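PDB 6T8S: pilin from Clostridioides difficile, which probably assembles, as the major pilin subunit, into the fibre of type IV pili on the surface of this bacterium. Local coordinates for residues 17-22 with 64-69; 88-93 with 131-136; 99-104 with 120-125. All blocks are in the same frame, centred on the assembly; numbering follows the deposited sequence.

Contact 1: residues 17-22 with 64-69; sequences ASVESD and ADIGGK
Ile66 and Val19 meet where the loop 64-69 passes helix 9-37, and Val19 CG2 is the methyl on which the branches of Ile66 converge. With chi1 at 60°, CG1 of Ile66 sits between its own backbone N and carbonyl carbon. From CB the CG2 branch stands 4.1 Å from Val19 CG2; on the other, CG1 comes to 3.7 Å from Val19 CG2, and the tip CD1 to 3.8 Å from that same methyl. The two side chains cross at about a right angle. Ala64 CB adds a contact, 3.9 Å from Val19 CG2. At the adjacent Ser18 the chemistry becomes polar. Ser18 OG lies 3.0 Å from Asp65 OD2, at best a weak hydrogen bond, and 2.8 Å from a water. That water accepts from Asp65 N at 2.9 Å and donates to Asp22 OD2, also at 2.9 Å, so it joins helix to loop at the start of the type I turn Ala64-Gly67. Such a loop between the N-terminal helix and the sheet is a hallmark of type IV pilins. Here Val19 and Ala64 also touch Ile83 of strand 78-83, while Ile66 packs on Val90 and Leu92 of strand 90-92.

Contact 2: residues 88-93 with 131-136; sequences EGVTLT and KVLYIV
Val90 and Lys131 form an antiparallel, hydrogen-bonded pair, joined through both of their peptide groups. Val90 N donates to Lys131 O at 2.8 Å with an N-H...O angle of 160°, but from well above the carbonyl plane, 52° out of it. The return bond, Lys131 N to Val90 O, is longer at 3.1 Å, yet it lies in the plane of the acceptor carbonyl, on a lone pair. Just before this pair the chains draw closer still: Gly89, with no side chain to intervene, brings its CA to 4.1 Å from Lys131 CA, and Gly89 CA lies 3.5 Å from Lys131 O, a CA-H...O contact. Strand 128-138 is broken by a bulge or short loop and changes partner. Its first part holds strand 90-92, with Leu92 bonded to Val128, whereas Leu133 and Ile135 bond to Ile83 and Leu81 of strand 78-83, within the antiparallel sheet expected of a pilin headgroup. With CG1 of Val90 anti to the carbonyl carbon (chi1 -50°), CG2 takes the position between N and the carbonyl carbon and lies 3.4 Å from Lys131 O. Both Val90 methyls, CG1 and CG2, rest 3.9 Å from Leu133 CB, the side chains crossing at about a right angle. Farther out along Leu133, CD2 meets Leu92 CD1 at 4.1 Å, again with the two side chains crosswise.

Contact 3: residues 99-104 with 120-125; sequences KLLSDI and NPLTSN
Leu100 and Leu122 each turn CG anti to the backbone N, chi1 -166° and -170°, and their branches then meet methyl to methyl, Leu100 CD2 lying 4.2 Å from Leu122 CD2. In this pilin headgroup the pairing joins the short helix 94-104 to the irregular loop that leads into strand 128-138. The two leucines cross at about a right angle. Leu101, the next residue of the helix, was modelled in two conformers, and what follows describes one of them. It sets CG beside its own N, chi1 -79°, and approaches Leu122 obliquely: its CG is 4.1 Å from Leu122 CD2, and its CD2 is 3.8 Å from Leu122 O. The approach of its CD1 to the Thr123 backbone is too short to be trusted, so the placing of that methyl is doubtful. Ile109 touches Leu100, Leu101 and Leu122 alike and ties the cluster to strand 109-110. Hydrogen bonds of the polar side chains run within or just beyond each segment. On the helix, Lys99 NZ forms a salt bridge with Asp103 OD2, 2.8 Å away and on the syn lone pair. On the loop, Thr123 OG1, also hydrogen-bonded to Thr126 OG1, closes an ST turn by accepting from Asn125 N at 3.2 Å.

Overall arrangement
Contacts 1 and 2 are buried near the middle of the chain, whereas contact 3 lies farther out and is only partly buried. They share no segment but adjoin: Ile66 O probably accepts a hydrogen bond from Thr91 N, and Leu133 CD2 reaches Leu100 CD2 in contact 3. Strand 90-92 of contact 2 leads directly into helix 94-104, contact 3 being nested within the loop that contact 2 closes. Contact 2 adds an apolar layer to backbone bonds, contact 1 combines an apolar patch with a water bridge, and contact 3 joins its segments through leucines. Where contacts 1 and 3 meet, Glu20 OE2 crowds Asp103 OD2, which may favour protonation of one carboxylate, although Lys99 may partly neutralise Asp103.

Contact 1: residues 17-22 with 64-69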
loop_
_atom_site.group_PDB
_atom_site.type_symbol
_atom_site.label_atom_id
_atom_site.label_comp_id
_atom_site.label_asym_id
_atom_site.label_seq_id
_atom_site.Cartn_x
_atom_site.Cartn_y
_atom_site.Cartn_z
ATOM N N ALA A 17 2.029 4.511 -11.449
ATOM C CA ALA A 17 3.508 4.476 -11.330
ATOM C C ALA A 17 3.931 5.204 -10.050
ATOM O O ALA A 17 4.868 4.750 -9.381
ATOM C CB ALA A 17 4.158 5.071 -12.554
ATOM N N SER A 18 3.282 6.321 -9.707
ATOM C CA SER A 18 3.554 7.099 -8.475
ATOM C C SER A 18 3.351 6.241 -7.218
ATOM O O SER A 18 4.199 6.278 -6.313
ATOM C CB SER A 18 2.732 8.353 -8.455
ATOM O OG SER A 18 3.078 9.142 -7.344
ATOM N N VAL A 19 2.287 5.451 -7.168
ATOM C CA VAL A 19 2.050 4.514 -6.039
ATOM C C VAL A 19 3.166 3.465 -6.002
ATOM O O VAL A 19 3.679 3.162 -4.907
ATOM C CB VAL A 19 0.656 3.875 -6.139
ATOM C CG1 VAL A 19 0.475 2.793 -5.086
ATOM C CG2 VAL A 19 -0.421 4.947 -6.038
ATOM N N GLU A 20 3.568 2.942 -7.153
ATOM C CA GLU A 20 4.671 1.946 -7.237
ATOM C C GLU A 20 5.957 2.551 -6.660
ATOM O O GLU A 20 6.678 1.834 -5.946
ATOM C CB GLU A 20 4.910 1.530 -8.685
ATOM C CG GLU A 20 3.766 0.772 -9.304
ATOM C CD GLU A 20 3.951 0.491 -10.779
ATOM O OE1 GLU A 20 5.072 0.705 -11.300
ATOM O OE2 GLU A 20 2.985 0.014 -11.400
ATOM N N SER A 21 6.261 3.812 -6.978
ATOM C CA SER A 21 7.484 4.504 -6.473
ATOM C C SER A 21 7.400 4.666 -4.947
ATOM O O SER A 21 8.383 4.378 -4.230
ATOM C CB SER A 21 7.697 5.825 -7.160
ATOM O OG SER A 21 8.881 6.459 -6.687
ATOM N N ASP A 22 6.245 5.100 -4.445
ATOM C CA ASP A 22 5.996 5.197 -2.983
ATOM C C ASP A 22 6.171 3.817 -2.345
ATOM O O ASP A 22 6.829 3.739 -1.303
ATOM C CB ASP A 22 4.616 5.796 -2.699
ATOM C CG ASP A 22 4.479 7.263 -3.062
ATOM O OD1 ASP A 22 5.529 7.926 -3.300
ATOM O OD2 ASP A 22 3.318 7.744 -3.093
ATOM N N ALA A 64 -1.605 8.651 -1.628
ATOM C CA ALA A 64 -1.397 7.989 -2.932
ATOM C C ALA A 64 -2.007 8.859 -4.036
ATOM O O ALA A 64 -3.053 9.482 -3.808
ATOM C CB ALA A 64 -1.991 6.611 -2.894
ATOM N N ASP A 65 -1.399 8.878 -5.224
ATOM C CA ASP A 65 -1.935 9.631 -6.390
ATOM C C ASP A 65 -3.249 9.011 -6.896
ATOM O O ASP A 65 -3.982 9.705 -7.620
ATOM C CB ASP A 65 -0.883 9.731 -7.491
ATOM C CG ASP A 65 0.125 10.847 -7.276
ATOM O OD1 ASP A 65 0.066 11.510 -6.228
ATOM O OD2 ASP A 65 0.924 11.082 -8.193
ATOM N N ILE A 66 -3.569 7.772 -6.512
ATOM C CA ILE A 66 -4.850 7.088 -6.877
ATOM C C ILE A 66 -5.925 7.384 -5.817
ATOM O O ILE A 66 -7.056 6.889 -5.983
ATOM C CB ILE A 66 -4.640 5.574 -7.077
ATOM C CG1 ILE A 66 -4.102 4.899 -5.811
ATOM C CG2 ILE A 66 -3.766 5.315 -8.299
ATOM C CD1 ILE A 66 -3.909 3.406 -5.921
ATOM N N GLY A 67 -5.597 8.180 -4.802
ATOM C CA GLY A 67 -6.479 8.503 -3.658
ATOM C C GLY A 67 -6.061 7.758 -2.405
ATOM O O GLY A 67 -5.550 6.625 -2.528
ATOM N N GLY A 68 -6.261 8.357 -1.227
ATOM C CA GLY A 68 -6.169 7.640 0.057
ATOM C C GLY A 68 -4.871 7.899 0.801
ATOM O O GLY A 68 -3.791 7.971 0.166
ATOM N N LYS A 69 -4.958 8.062 2.118
ATOM C CA LYS A 69 -3.767 8.234 2.988
ATOM C C LYS A 69 -3.084 6.878 3.185
ATOM O O LYS A 69 -3.767 5.841 3.211
ATOM C CB LYS A 69 -4.163 8.801 4.352
ATOM C CG LYS A 69 -4.464 10.292 4.366
ATOM C CD LYS A 69 -4.906 10.782 5.727
ATOM C CE LYS A 69 -5.666 12.089 5.660
ATOM N NZ LYS A 69 -5.908 12.633 7.016
HETATM O O HOH W 1 1.475 8.257 -5.219
#

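Contact 2: residues 88-93 with 131-136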
loop_
_atom_site.group_PDB
_atom_site.type_symbol
_atom_site.label_atom_id
_atom_site.label_comp_id
_atom_site.label_asym_id
_atom_site.label_seq_id
_atom_site.Cartn_x
_atom_site.Cartn_y
_atom_site.Cartn_z
ATOM N N GLU A 88 -11.411 8.461 2.593
ATOM C CA GLU A 88 -11.190 8.350 1.130
ATOM C C GLU A 88 -10.381 7.087 0.843
ATOM O O GLU A 88 -9.404 6.855 1.567
ATOM C CB GLU A 88 -10.471 9.606 0.636
ATOM C CG GLU A 88 -9.992 9.519 -0.797
ATOM C CD GLU A 88 -9.197 10.740 -1.239
ATOM O OE1 GLU A 88 -9.835 11.737 -1.608
ATOM O OE2 GLU A 88 -7.943 10.707 -1.163
ATOM N N GLY A 89 -10.824 6.303 -0.137
ATOM C CA GLY A 89 -10.109 5.115 -0.626
ATOM C C GLY A 89 -9.441 5.418 -1.949
ATOM O O GLY A 89 -9.363 6.605 -2.330
ATOM N N VAL A 90 -9.005 4.377 -2.648
ATOM C CA VAL A 90 -8.371 4.508 -3.990
ATOM C C VAL A 90 -9.457 4.442 -5.058
ATOM O O VAL A 90 -10.541 3.859 -4.806
ATOM C CB VAL A 90 -7.297 3.436 -4.227
ATOM C CG1 VAL A 90 -6.318 3.358 -3.072
ATOM C CG2 VAL A 90 -7.888 2.076 -4.540
ATOM N N THR A 91 -9.152 4.982 -6.234
ATOM C CA THR A 91 -9.946 4.757 -7.456
ATOM C C THR A 91 -9.025 4.150 -8.521
ATOM O O THR A 91 -7.952 4.726 -8.768
ATOM C CB THR A 91 -10.656 6.047 -7.880
ATOM O OG1 THR A 91 -11.542 6.391 -6.813
ATOM C CG2 THR A 91 -11.437 5.887 -9.164
ATOM N N LEU A 92 -9.446 3.030 -9.103
ATOM C CA LEU A 92 -8.712 2.302 -10.171
ATOM C C LEU A 92 -9.678 1.926 -11.291
ATOM O O LEU A 92 -10.696 1.247 -11.023
ATOM C CB LEU A 92 -8.046 1.049 -9.588
ATOM C CG LEU A 92 -6.947 1.301 -8.556
ATOM C CD1 LEU A 92 -6.540 0.005 -7.865
ATOM C CD2 LEU A 92 -5.739 1.964 -9.212
ATOM N N THR A 93 -9.347 2.326 -12.513
ATOM C CA THR A 93 -9.881 1.699 -13.745
ATOM C C THR A 93 -9.297 0.288 -13.885
ATOM O O THR A 93 -8.303 -0.031 -13.191
ATOM C CB THR A 93 -9.561 2.571 -14.959
ATOM O OG1 THR A 93 -8.146 2.482 -15.155
ATOM C CG2 THR A 93 -10.012 4.005 -14.779
ATOM N N LYS A 131 -12.386 2.756 -2.540
ATOM C CA LYS A 131 -12.246 1.686 -1.522
ATOM C C LYS A 131 -10.795 1.619 -1.030
ATOM O O LYS A 131 -9.861 1.866 -1.817
ATOM C CB LYS A 131 -12.690 0.334 -2.083
ATOM C CG LYS A 131 -14.109 0.279 -2.632
ATOM C CD LYS A 131 -15.180 0.523 -1.587
ATOM C CE LYS A 131 -16.583 0.478 -2.165
ATOM N NZ LYS A 131 -17.595 0.892 -1.163
ATOM N N VAL A 132 -10.613 1.250 0.230
ATOM C CA VAL A 132 -9.267 1.027 0.817
ATOM C C VAL A 132 -8.620 -0.156 0.094
ATOM O O VAL A 132 -9.302 -1.159 -0.165
ATOM C CB VAL A 132 -9.334 0.821 2.339
ATOM C CG1 VAL A 132 -7.947 0.554 2.909
ATOM C CG2 VAL A 132 -9.977 2.021 3.029
ATOM N N LEU A 133 -7.334 -0.016 -0.232
ATOM C CA LEU A 133 -6.517 -1.024 -0.946
ATOM C C LEU A 133 -5.349 -1.406 -0.035
ATOM O O LEU A 133 -4.940 -0.584 0.798
ATOM C CB LEU A 133 -6.016 -0.422 -2.270
ATOM C CG LEU A 133 -5.394 -1.412 -3.255
ATOM C CD1 LEU A 133 -6.442 -2.275 -3.918
ATOM C CD2 LEU A 133 -4.570 -0.695 -4.318
ATOM N N TYR A 134 -4.834 -2.620 -0.205
ATOM C CA TYR A 134 -3.771 -3.210 0.629
ATOM C C TYR A 134 -2.678 -3.795 -0.273
ATOM O O TYR A 134 -3.008 -4.536 -1.204
ATOM C CB TYR A 134 -4.388 -4.278 1.530
ATOM C CG TYR A 134 -5.468 -3.751 2.434
ATOM C CD1 TYR A 134 -5.163 -3.154 3.647
ATOM C CD2 TYR A 134 -6.797 -3.804 2.046
ATOM C CE1 TYR A 134 -6.161 -2.679 4.487
ATOM C CE2 TYR A 134 -7.805 -3.320 2.864
ATOM C CZ TYR A 134 -7.486 -2.766 4.091
ATOM O OH TYR A 134 -8.481 -2.273 4.893
ATOM N N ILE A 135 -1.411 -3.468 0.005
ATOM C CA ILE A 135 -0.252 -4.063 -0.729
ATOM C C ILE A 135 0.737 -4.642 0.286
ATOM O O ILE A 135 1.285 -3.892 1.112
ATOM C CB ILE A 135 0.436 -3.077 -1.695
ATOM C CG1 ILE A 135 -0.562 -2.296 -2.557
ATOM C CG2 ILE A 135 1.425 -3.848 -2.561
ATOM C CD1 ILE A 135 0.073 -1.304 -3.516
ATOM N N VAL A 136 0.981 -5.946 0.202
ATOM C CA VAL A 136 1.965 -6.623 1.092
ATOM C C VAL A 136 3.350 -6.014 0.835
ATOM O O VAL A 136 3.767 -5.984 -0.347
ATOM C CB VAL A 136 1.980 -8.139 0.860
ATOM C CG1 VAL A 136 3.077 -8.810 1.668
ATOM C CG2 VAL A 136 0.626 -8.754 1.186
#

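Contact 3: residues 99-104 with 120-125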
loop_
_atom_site.group_PDB
_atom_site.type_symbol
_atom_site.label_atom_id
_atom_site.label_comp_id
_atom_site.label_asym_id
_atom_site.label_seq_id
_atom_site.Cartn_x
_atom_site.Cartn_y
_atom_site.Cartn_z
ATOM N N LYS A 99 -2.009 -2.487 -14.843
ATOM C CA LYS A 99 -0.614 -1.985 -14.778
ATOM C C LYS A 99 -0.019 -2.300 -13.402
ATOM O O LYS A 99 1.139 -2.787 -13.322
ATOM C CB LYS A 99 -0.533 -0.481 -15.049
ATOM C CG LYS A 99 0.855 0.087 -14.791
ATOM C CD LYS A 99 1.075 1.465 -15.341
ATOM C CE LYS A 99 2.460 2.002 -15.035
ATOM N NZ LYS A 99 3.541 1.146 -15.594
ATOM N N LEU A 100 -0.759 -1.995 -12.336
ATOM C CA LEU A 100 -0.273 -2.205 -10.952
ATOM C C LEU A 100 0.129 -3.680 -10.798
ATOM O O LEU A 100 1.245 -3.967 -10.304
ATOM C CB LEU A 100 -1.378 -1.745 -9.991
ATOM C CG LEU A 100 -0.985 -1.552 -8.536
ATOM C CD1 LEU A 100 0.009 -0.410 -8.373
ATOM C CD2 LEU A 100 -2.236 -1.299 -7.704
ATOM N N LEU A 101 -0.715 -4.604 -11.265
ATOM C CA LEU A 101 -0.451 -6.062 -11.141
ATOM C C LEU A 101 0.719 -6.485 -12.036
ATOM O O LEU A 101 1.525 -7.313 -11.594
ATOM C CB LEU A 101 -1.727 -6.836 -11.480
ATOM C CG LEU A 101 -2.746 -6.880 -10.351
ATOM C CD1 LEU A 101 -4.119 -7.273 -10.878
ATOM C CD2 LEU A 101 -2.285 -7.845 -9.266
ATOM N N SER A 102 0.811 -5.952 -13.249
ATOM C CA SER A 102 1.932 -6.264 -14.174
ATOM C C SER A 102 3.256 -5.860 -13.519
ATOM O O SER A 102 4.262 -6.548 -13.718
ATOM C CB SER A 102 1.768 -5.581 -15.502
ATOM O OG SER A 102 0.718 -6.178 -16.227
ATOM N N ASP A 103 3.255 -4.758 -12.769
ATOM C CA ASP A 103 4.507 -4.162 -12.243
ATOM C C ASP A 103 4.906 -4.816 -10.920
ATOM O O ASP A 103 6.115 -5.006 -10.716
ATOM C CB ASP A 103 4.383 -2.641 -12.168
ATOM C CG ASP A 103 4.379 -1.955 -13.520
ATOM O OD1 ASP A 103 4.913 -2.554 -14.495
ATOM O OD2 ASP A 103 3.823 -0.830 -13.596
ATOM N N ILE A 104 3.947 -5.129 -10.044
ATOM C CA ILE A 104 4.194 -5.630 -8.667
ATOM C C ILE A 104 4.108 -7.170 -8.646
ATOM O O ILE A 104 4.814 -7.771 -7.809
ATOM C CB ILE A 104 3.234 -4.927 -7.683
ATOM C CG1 ILE A 104 3.648 -3.459 -7.524
ATOM C CG2 ILE A 104 3.136 -5.647 -6.342
ATOM C CD1 ILE A 104 2.696 -2.631 -6.701
ATOM N N ASN A 120 -9.772 -10.751 -0.927
ATOM C CA ASN A 120 -9.898 -10.997 -2.390
ATOM C C ASN A 120 -8.744 -10.283 -3.101
ATOM O O ASN A 120 -8.567 -9.076 -2.958
ATOM C CB ASN A 120 -11.262 -10.583 -2.968
ATOM C CG ASN A 120 -12.323 -11.681 -2.996
ATOM O OD1 ASN A 120 -12.083 -12.853 -2.687
ATOM N ND2 ASN A 120 -13.533 -11.311 -3.381
ATOM N N PRO A 121 -7.906 -11.005 -3.869
ATOM C CA PRO A 121 -6.818 -10.353 -4.599
ATOM C C PRO A 121 -7.341 -9.438 -5.716
ATOM O O PRO A 121 -8.319 -9.791 -6.367
ATOM C CB PRO A 121 -6.008 -11.515 -5.190
ATOM C CG PRO A 121 -6.952 -12.702 -5.197
ATOM C CD PRO A 121 -7.926 -12.463 -4.065
ATOM N N LEU A 122 -6.699 -8.285 -5.919
ATOM C CA LEU A 122 -6.956 -7.450 -7.117
ATOM C C LEU A 122 -6.694 -8.317 -8.353
ATOM O O LEU A 122 -5.731 -9.091 -8.325
ATOM C CB LEU A 122 -6.036 -6.219 -7.099
ATOM C CG LEU A 122 -6.339 -5.139 -8.144
ATOM C CD1 LEU A 122 -7.564 -4.319 -7.781
ATOM C CD2 LEU A 122 -5.146 -4.206 -8.318
ATOM N N THR A 123 -7.514 -8.185 -9.399
ATOM C CA THR A 123 -7.278 -8.815 -10.720
ATOM C C THR A 123 -7.083 -7.731 -11.782
ATOM O O THR A 123 -7.425 -6.547 -11.535
ATOM C CB THR A 123 -8.415 -9.763 -11.130
ATOM O OG1 THR A 123 -9.470 -8.978 -11.689
ATOM C CG2 THR A 123 -8.927 -10.593 -9.972
ATOM N N SER A 124 -6.615 -8.143 -12.957
ATOM C CA SER A 124 -6.354 -7.235 -14.100
ATOM C C SER A 124 -7.679 -6.679 -14.653
ATOM O O SER A 124 -7.624 -5.711 -15.412
ATOM C CB SER A 124 -5.536 -7.936 -15.145
ATOM O OG SER A 124 -6.249 -9.037 -15.656
ATOM N N ASN A 125 -8.828 -7.241 -14.266
ATOM C CA ASN A 125 -10.174 -6.769 -14.701
ATOM C C ASN A 125 -10.918 -6.052 -13.567
ATOM O O ASN A 125 -12.103 -5.737 -13.770
ATOM C CB ASN A 125 -11.043 -7.931 -15.196
ATOM C CG ASN A 125 -10.461 -8.602 -16.418
ATOM O OD1 ASN A 125 -9.954 -7.936 -17.311
ATOM N ND2 ASN A 125 -10.510 -9.922 -16.459
#